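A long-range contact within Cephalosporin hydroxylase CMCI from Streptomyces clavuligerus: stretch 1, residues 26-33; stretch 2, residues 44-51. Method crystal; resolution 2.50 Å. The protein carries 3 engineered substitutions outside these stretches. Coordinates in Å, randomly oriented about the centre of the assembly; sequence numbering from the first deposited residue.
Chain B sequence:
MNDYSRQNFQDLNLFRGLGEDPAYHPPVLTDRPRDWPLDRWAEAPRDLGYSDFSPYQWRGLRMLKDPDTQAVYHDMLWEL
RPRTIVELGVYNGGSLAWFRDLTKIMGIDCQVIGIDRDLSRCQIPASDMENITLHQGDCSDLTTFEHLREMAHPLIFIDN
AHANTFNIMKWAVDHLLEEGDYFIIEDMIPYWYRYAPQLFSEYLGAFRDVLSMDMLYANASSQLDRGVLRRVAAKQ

Stretch 1 26-33: PPVLTDRP
Stretch 2 (44-51) APRDLGYS

Two irregular loop segments of one chain, neither with helix or strand, pack through an arginine laid between a proline and a glycine, a proline-on-tyrosine CH-pi contact and one bridging water, with no direct hydrogen bond between them. The contact buries 388 Å², both sides summed, and the nearest CA atoms across the stretches are those of Leu29 and Gly49, 5.9 Å apart.

Stretch 1 runs extended from Pro26 to Leu29 (phi/psi -53/152, -66/147, -123/137 and -75/144), bends at Thr30 (-119/-51) and Asp31 (-93/5), and extends again at Arg32 (-148/160) and Pro33 (-72/144). In stretch 2, Ala44 (-71/140) and Pro45 (-65/156) are extended, Arg46 is at -108/-18, Asp47 at -75/166, Leu48 at -54/-47, Gly49 at 109/-9, Tyr50 at -159/173 and Ser51 at -64/131.

Arg32 points toward stretch 2 with chi1 to chi4 of 2°, 96°, 130° and 62°, the first three between wells. Its guanidinium is sandwiched: Pro45 CG (C-gamma endo ring) lies over one face, 3.6 Å from Arg32 CZ, and Gly49 CA over the opposite face, 3.7 Å from the same Arg32 CZ. At the edge, Arg32 NH2 is 2.6 Å from Asp47 O, but the angle is too poor for a hydrogen bond. A long salt bridge joins Arg32 NH2 to Asp47 OD2 at 3.8 Å (Asp47 chi1 65°, p; chi2 104°). Within stretch 1, Arg32 NH1 donates to Asp31 OD1 at 2.9 Å and 150°, a salt bridge that ties the guanidinium to its neighbour (Asp31 chi1 69°, p; chi2 -24°).

Gly49 fits for two reasons: at phi/psi 109/-9 a CB would be jammed against the carbonyl O of Leu48, and an ideal Gly49 CB would sit 2.7 Å from Leu29 CD1, a clash.

Tyr50 (chi1 54°, p; chi2 90°) points toward stretch 1. Pro27 CB (C-gamma endo ring) stands 3.4 Å from the centroid of the Tyr50 ring, only 8° off its normal, so the CH-pi contact is nearly face-centred. Leu29 (chi1 -74°, m; chi2 -28°, off-well) starts sideways, but its end comes nearer: Leu29 CD1 reaches the Tyr50 ring edge, 4.2 Å from Tyr50 CD2, and lies 3.9 Å from Gly49 O.

Water 1 links the loops, accepting from Thr30 N at 2.9 Å and donating to Asp31 OD1 at 2.7 Å and Gly49 O at 2.6 Å. Val28 (chi1 174°, t) and Leu48 (chi1 -155°, t; chi2 10°) point away.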

# COMPACT_ATOMS: atom_id res chain seq x y z
N PRO B 26 15.50 -24.41 -14.17
CA PRO B 26 15.28 -23.99 -12.78
C PRO B 26 15.92 -22.63 -12.47
O PRO B 26 16.92 -22.27 -13.09
CB PRO B 26 15.98 -25.08 -11.96
CG PRO B 26 15.98 -26.29 -12.84
CD PRO B 26 16.04 -25.78 -14.24
N PRO B 27 15.34 -21.91 -11.52
CA PRO B 27 15.94 -20.65 -11.07
C PRO B 27 17.26 -20.95 -10.38
O PRO B 27 17.37 -22.01 -9.79
CB PRO B 27 14.90 -20.07 -10.08
CG PRO B 27 14.01 -21.21 -9.69
CD PRO B 27 14.10 -22.24 -10.78
N VAL B 28 18.25 -20.08 -10.48
CA VAL B 28 19.45 -20.27 -9.69
C VAL B 28 19.70 -19.04 -8.82
O VAL B 28 19.54 -17.91 -9.27
CB VAL B 28 20.66 -20.63 -10.58
CG1 VAL B 28 21.96 -20.68 -9.75
CG2 VAL B 28 20.43 -21.98 -11.25
N LEU B 29 20.08 -19.28 -7.57
CA LEU B 29 20.43 -18.22 -6.64
C LEU B 29 21.81 -17.65 -6.97
O LEU B 29 22.73 -18.38 -7.33
CB LEU B 29 20.43 -18.74 -5.20
CG LEU B 29 19.10 -19.02 -4.48
CD1 LEU B 29 17.96 -18.14 -4.98
CD2 LEU B 29 18.74 -20.48 -4.59
N THR B 30 21.95 -16.33 -6.78
CA THR B 30 23.14 -15.55 -7.11
C THR B 30 23.76 -14.86 -5.89
O THR B 30 24.97 -14.95 -5.66
CB THR B 30 22.76 -14.46 -8.14
OG1 THR B 30 22.39 -15.07 -9.38
CG2 THR B 30 23.97 -13.56 -8.50
N ASP B 31 22.93 -14.14 -5.13
CA ASP B 31 23.41 -13.38 -3.97
C ASP B 31 23.36 -14.11 -2.63
O ASP B 31 23.66 -13.51 -1.60
CB ASP B 31 22.69 -12.01 -3.87
CG ASP B 31 21.22 -12.14 -3.49
OD1 ASP B 31 20.63 -13.21 -3.75
OD2 ASP B 31 20.57 -11.21 -2.95
N ARG B 32 22.99 -15.39 -2.61
CA ARG B 32 23.05 -16.18 -1.36
C ARG B 32 23.37 -17.66 -1.56
O ARG B 32 23.18 -18.20 -2.63
CB ARG B 32 21.76 -16.08 -0.52
CG ARG B 32 20.64 -15.26 -1.10
CD ARG B 32 19.57 -16.06 -1.85
NE ARG B 32 18.23 -15.72 -1.41
CZ ARG B 32 17.66 -14.51 -1.49
NH1 ARG B 32 18.30 -13.48 -2.02
NH2 ARG B 32 16.42 -14.33 -1.05
N PRO B 33 23.84 -18.31 -0.51
CA PRO B 33 23.97 -19.76 -0.53
C PRO B 33 22.59 -20.40 -0.47
O PRO B 33 21.70 -19.88 0.21
CB PRO B 33 24.77 -20.06 0.74
CG PRO B 33 24.42 -18.96 1.65
CD PRO B 33 24.30 -17.75 0.77
N ALA B 44 18.76 -14.40 7.34
CA ALA B 44 18.56 -14.81 5.95
C ALA B 44 17.62 -13.84 5.26
O ALA B 44 16.63 -13.41 5.87
CB ALA B 44 18.01 -16.22 5.86
N PRO B 45 17.90 -13.50 4.01
CA PRO B 45 17.05 -12.59 3.25
C PRO B 45 15.65 -13.18 2.99
O PRO B 45 15.48 -14.40 3.00
CB PRO B 45 17.83 -12.36 1.94
CG PRO B 45 18.71 -13.52 1.82
CD PRO B 45 19.04 -13.98 3.21
N ARG B 46 14.68 -12.31 2.77
CA ARG B 46 13.27 -12.71 2.74
C ARG B 46 12.62 -12.72 1.36
O ARG B 46 11.58 -13.33 1.16
CB ARG B 46 12.48 -11.79 3.67
CG ARG B 46 12.84 -11.99 5.13
CD ARG B 46 12.10 -13.15 5.77
NE ARG B 46 10.67 -12.85 5.84
CZ ARG B 46 10.13 -11.98 6.68
NH1 ARG B 46 10.88 -11.32 7.57
NH2 ARG B 46 8.82 -11.78 6.65
N ASP B 47 13.25 -12.05 0.41
CA ASP B 47 12.77 -12.00 -0.96
C ASP B 47 13.06 -13.33 -1.67
O ASP B 47 13.81 -14.17 -1.17
CB ASP B 47 13.33 -10.77 -1.70
CG ASP B 47 14.83 -10.81 -1.89
OD1 ASP B 47 15.26 -11.09 -3.03
OD2 ASP B 47 15.67 -10.56 -1.00
N LEU B 48 12.41 -13.52 -2.81
CA LEU B 48 12.46 -14.76 -3.58
C LEU B 48 13.88 -15.24 -3.92
O LEU B 48 14.21 -16.40 -3.74
CB LEU B 48 11.65 -14.58 -4.87
CG LEU B 48 11.02 -15.77 -5.60
CD1 LEU B 48 11.05 -17.09 -4.82
CD2 LEU B 48 9.58 -15.41 -5.99
N GLY B 49 14.71 -14.32 -4.41
CA GLY B 49 16.07 -14.64 -4.79
C GLY B 49 16.31 -14.64 -6.29
O GLY B 49 17.45 -14.73 -6.74
N TYR B 50 15.24 -14.53 -7.05
CA TYR B 50 15.32 -14.55 -8.51
C TYR B 50 14.06 -13.91 -9.09
O TYR B 50 13.12 -13.60 -8.35
CB TYR B 50 15.46 -15.98 -9.02
CG TYR B 50 14.39 -16.92 -8.50
CD1 TYR B 50 13.21 -17.10 -9.21
CD2 TYR B 50 14.55 -17.62 -7.32
CE1 TYR B 50 12.21 -17.95 -8.75
CE2 TYR B 50 13.56 -18.48 -6.85
CZ TYR B 50 12.39 -18.63 -7.57
OH TYR B 50 11.40 -19.48 -7.14
N SER B 51 14.05 -13.73 -10.41
CA SER B 51 12.92 -13.10 -11.10
C SER B 51 11.66 -13.94 -10.98
O SER B 51 11.69 -15.14 -11.24
CB SER B 51 13.24 -12.92 -12.58
OG SER B 51 12.11 -12.38 -13.25
O HOH W 1 19.70 -15.01 -5.50